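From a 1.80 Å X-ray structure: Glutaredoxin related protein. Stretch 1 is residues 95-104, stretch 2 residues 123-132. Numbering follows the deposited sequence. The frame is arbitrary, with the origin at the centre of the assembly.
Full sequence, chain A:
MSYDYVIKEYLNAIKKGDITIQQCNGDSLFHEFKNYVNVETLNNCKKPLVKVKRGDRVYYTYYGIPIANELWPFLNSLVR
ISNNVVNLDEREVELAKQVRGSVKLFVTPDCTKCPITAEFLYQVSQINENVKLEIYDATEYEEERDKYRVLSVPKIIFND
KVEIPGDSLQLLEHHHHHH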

# COMPACT_ATOMS: atom_id res chain seq x y z
N LEU A 95 -2.74 20.25 -1.54
CA LEU A 95 -1.33 20.09 -1.88
C LEU A 95 -1.08 18.74 -2.52
O LEU A 95 -0.35 18.64 -3.52
CB LEU A 95 -0.46 20.22 -0.63
CG LEU A 95 1.04 20.35 -0.89
CD1 LEU A 95 1.27 21.70 -1.57
CD2 LEU A 95 1.85 20.29 0.42
N ALA A 96 -1.67 17.70 -1.93
CA ALA A 96 -1.49 16.34 -2.46
C ALA A 96 -2.01 16.20 -3.88
O ALA A 96 -1.47 15.41 -4.64
CB ALA A 96 -2.19 15.31 -1.57
N LYS A 97 -3.07 16.94 -4.24
CA LYS A 97 -3.65 16.87 -5.58
C LYS A 97 -2.75 17.43 -6.69
O LYS A 97 -3.04 17.22 -7.89
CB LYS A 97 -4.98 17.64 -5.62
CG LYS A 97 -6.07 17.04 -4.76
CD LYS A 97 -7.34 17.88 -4.83
CE LYS A 97 -8.50 17.19 -4.16
NZ LYS A 97 -9.78 17.98 -4.32
N GLN A 98 -1.68 18.13 -6.29
CA GLN A 98 -0.78 18.74 -7.24
C GLN A 98 0.25 17.78 -7.77
O GLN A 98 0.83 17.98 -8.83
CB GLN A 98 -0.04 19.91 -6.59
CG GLN A 98 -0.95 21.05 -6.23
CD GLN A 98 -1.97 21.32 -7.29
OE1 GLN A 98 -1.64 21.66 -8.45
NE2 GLN A 98 -3.23 21.19 -6.92
N VAL A 99 0.52 16.74 -6.99
CA VAL A 99 1.53 15.80 -7.40
C VAL A 99 1.10 14.99 -8.63
O VAL A 99 -0.09 14.77 -8.88
CB VAL A 99 1.90 14.87 -6.20
CG1 VAL A 99 3.10 14.00 -6.54
CG2 VAL A 99 2.26 15.74 -4.99
N ARG A 100 2.10 14.60 -9.42
CA ARG A 100 1.88 13.78 -10.60
C ARG A 100 2.98 12.74 -10.76
O ARG A 100 4.13 12.96 -10.35
CB ARG A 100 1.85 14.65 -11.86
CG ARG A 100 0.55 15.44 -12.05
CD ARG A 100 0.49 16.06 -13.43
NE ARG A 100 -0.86 16.51 -13.78
CZ ARG A 100 -1.78 15.74 -14.37
NH1 ARG A 100 -2.98 16.25 -14.66
NH2 ARG A 100 -1.50 14.49 -14.70
N GLY A 101 2.62 11.60 -11.33
CA GLY A 101 3.61 10.59 -11.60
C GLY A 101 3.90 9.52 -10.57
O GLY A 101 3.17 9.29 -9.62
N SER A 102 5.02 8.87 -10.78
CA SER A 102 5.42 7.77 -9.91
C SER A 102 5.82 8.24 -8.52
O SER A 102 6.53 9.24 -8.37
CB SER A 102 6.59 7.04 -10.55
OG SER A 102 7.14 6.07 -9.67
N VAL A 103 5.35 7.51 -7.52
CA VAL A 103 5.72 7.75 -6.14
C VAL A 103 6.03 6.35 -5.60
O VAL A 103 5.15 5.49 -5.58
CB VAL A 103 4.56 8.37 -5.30
CG1 VAL A 103 5.01 8.57 -3.82
CG2 VAL A 103 4.14 9.71 -5.90
N LYS A 104 7.28 6.11 -5.22
CA LYS A 104 7.67 4.82 -4.65
C LYS A 104 8.14 5.00 -3.24
O LYS A 104 9.03 5.82 -2.96
CB LYS A 104 8.79 4.17 -5.45
CG LYS A 104 8.35 3.86 -6.87
CD LYS A 104 9.47 3.31 -7.73
CE LYS A 104 8.87 2.97 -9.11
NZ LYS A 104 9.77 2.17 -9.93
N GLN A 123 -3.44 7.59 1.56
CA GLN A 123 -4.50 8.60 1.43
C GLN A 123 -4.26 9.48 0.21
O GLN A 123 -5.20 9.87 -0.45
CB GLN A 123 -4.60 9.40 2.71
CG GLN A 123 -5.17 8.52 3.83
CD GLN A 123 -5.21 9.23 5.14
OE1 GLN A 123 -4.27 9.18 5.92
NE2 GLN A 123 -6.31 9.92 5.39
N VAL A 124 -3.00 9.79 -0.07
CA VAL A 124 -2.70 10.57 -1.26
C VAL A 124 -3.16 9.79 -2.53
O VAL A 124 -3.72 10.37 -3.48
CB VAL A 124 -1.18 10.87 -1.34
CG1 VAL A 124 -0.85 11.53 -2.66
CG2 VAL A 124 -0.76 11.74 -0.17
N SER A 125 -2.95 8.47 -2.56
CA SER A 125 -3.36 7.67 -3.74
C SER A 125 -4.88 7.69 -3.93
O SER A 125 -5.38 7.52 -5.04
CB SER A 125 -2.85 6.21 -3.62
OG SER A 125 -3.64 5.39 -2.76
N GLN A 126 -5.60 7.88 -2.83
CA GLN A 126 -7.07 7.97 -2.86
C GLN A 126 -7.54 9.29 -3.48
O GLN A 126 -8.51 9.32 -4.25
CB GLN A 126 -7.62 7.95 -1.44
CG GLN A 126 -8.21 6.68 -0.97
CD GLN A 126 -8.75 6.84 0.45
OE1 GLN A 126 -8.01 6.72 1.41
NE2 GLN A 126 -10.02 7.15 0.57
N ILE A 127 -6.87 10.37 -3.08
CA ILE A 127 -7.20 11.73 -3.52
C ILE A 127 -6.75 12.06 -4.91
O ILE A 127 -7.37 12.87 -5.59
CB ILE A 127 -6.47 12.80 -2.64
CG1 ILE A 127 -6.83 12.65 -1.18
CG2 ILE A 127 -6.82 14.20 -3.13
CD1 ILE A 127 -5.88 13.42 -0.31
N ASN A 128 -5.67 11.44 -5.35
CA ASN A 128 -5.06 11.82 -6.62
C ASN A 128 -4.79 10.66 -7.57
O ASN A 128 -3.84 9.90 -7.39
CB ASN A 128 -3.75 12.57 -6.24
CG ASN A 128 -3.00 13.14 -7.43
OD1 ASN A 128 -2.02 13.89 -7.26
ND2 ASN A 128 -3.43 12.81 -8.60
N GLU A 129 -5.65 10.54 -8.59
CA GLU A 129 -5.51 9.47 -9.57
C GLU A 129 -4.33 9.67 -10.50
O GLU A 129 -3.99 8.76 -11.27
CB GLU A 129 -6.77 9.39 -10.43
CG GLU A 129 -8.02 9.18 -9.65
CD GLU A 129 -9.24 9.23 -10.55
OE1 GLU A 129 -9.30 8.39 -11.49
OE2 GLU A 129 -10.11 10.10 -10.32
N ASN A 130 -3.71 10.85 -10.45
CA ASN A 130 -2.58 11.14 -11.33
C ASN A 130 -1.26 10.66 -10.72
O ASN A 130 -0.19 10.82 -11.32
CB ASN A 130 -2.50 12.65 -11.58
CG ASN A 130 -3.74 13.20 -12.26
OD1 ASN A 130 -4.31 14.21 -11.82
ND2 ASN A 130 -4.17 12.55 -13.32
N VAL A 131 -1.34 10.13 -9.50
CA VAL A 131 -0.15 9.60 -8.81
C VAL A 131 -0.20 8.08 -8.97
O VAL A 131 -1.27 7.50 -8.91
CB VAL A 131 -0.17 9.96 -7.28
CG1 VAL A 131 0.64 8.95 -6.48
CG2 VAL A 131 0.45 11.36 -7.06
N LYS A 132 0.94 7.44 -9.19
CA LYS A 132 0.97 5.98 -9.29
C LYS A 132 1.84 5.55 -8.11
O LYS A 132 3.06 5.64 -8.17
CB LYS A 132 1.60 5.49 -10.60
CG LYS A 132 1.59 3.96 -10.65
CD LYS A 132 2.29 3.42 -11.86
CE LYS A 132 2.06 1.93 -11.96
NZ LYS A 132 2.68 1.31 -13.14
O HOH W 1 5.14 4.25 -9.32

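How does Asn-130, which has more of its surface covered by the other stretch than any other residue here, hold the first stretch? Its backbone does the bonding: Gly-101 N donates to Asn-130 O at 2.9 Å, with an N-H...acceptor angle of 156°. Its side chain supplies cover of another kind. The CA-to-CB bond of Arg-100 points away from the second stretch, yet the long side chain brings its end back, so that Asn-130 CG lies over one face of the guanidinium, 3.6 Å from Arg-100 NH2. Asn-130 therefore meets two neighbouring residues at once, one through its carbonyl and one through its side chain.

What does the strand pairing that follows look like? Gly-101 pairs with Val-131 and Ser-102 with Lys-132 in parallel register, the CA atoms of Gly-101 and Val-131 being 4.8 Å apart. Lys-132 N donates to Gly-101 O at 2.9 Å and Val-103 N donates to Lys-132 O at 3.0 Å, both nearly straight. Gly-101 thus bonds on its N to Asn-130 and on its O to Lys-132, the alternation expected of parallel strands. Its phi of 91° and psi of -164° would jam a CB against the carbonyl O of Arg-100, which by itself calls for glycine. Lys-132 O also accepts from a water at 2.8 Å, and Ser-102 OG donates to the same water at 2.7 Å, so a single water links the two residues on the side of the sheet to which both side chains point.

Where does the apolar packing lie? Ala-96 and Val-131 each have more than 50 Å² of their surface covered by the other stretch, and both take part in it. Val-131 is touched by two valines: its CG2 is 3.8 Å from Val-99 CG1, and its CG1 is 3.6 Å from Val-103 CG2. At the helical end Ala-96 points toward the second stretch, and its CB rests 4.1 Å from Val-124 CG2 and 4.3 Å from Ile-127 CD1. Ile-127 reaches further, its CG2 lying 3.4 Å from Lys-97 CG, against the aliphatic part of that lysine.

What joins the helical end to the sheet? Asn-128, the first residue to leave helical geometry, points its side chain into the turn running from Ala-96 to Val-99. Its amide is probably turned over in the model, so its individual polar contacts are best left open. A second type I turn, from Asn-128 to Val-131, carries the chain from helix to strand, with Val-131 N bonded to Asn-128 O at 3.3 Å.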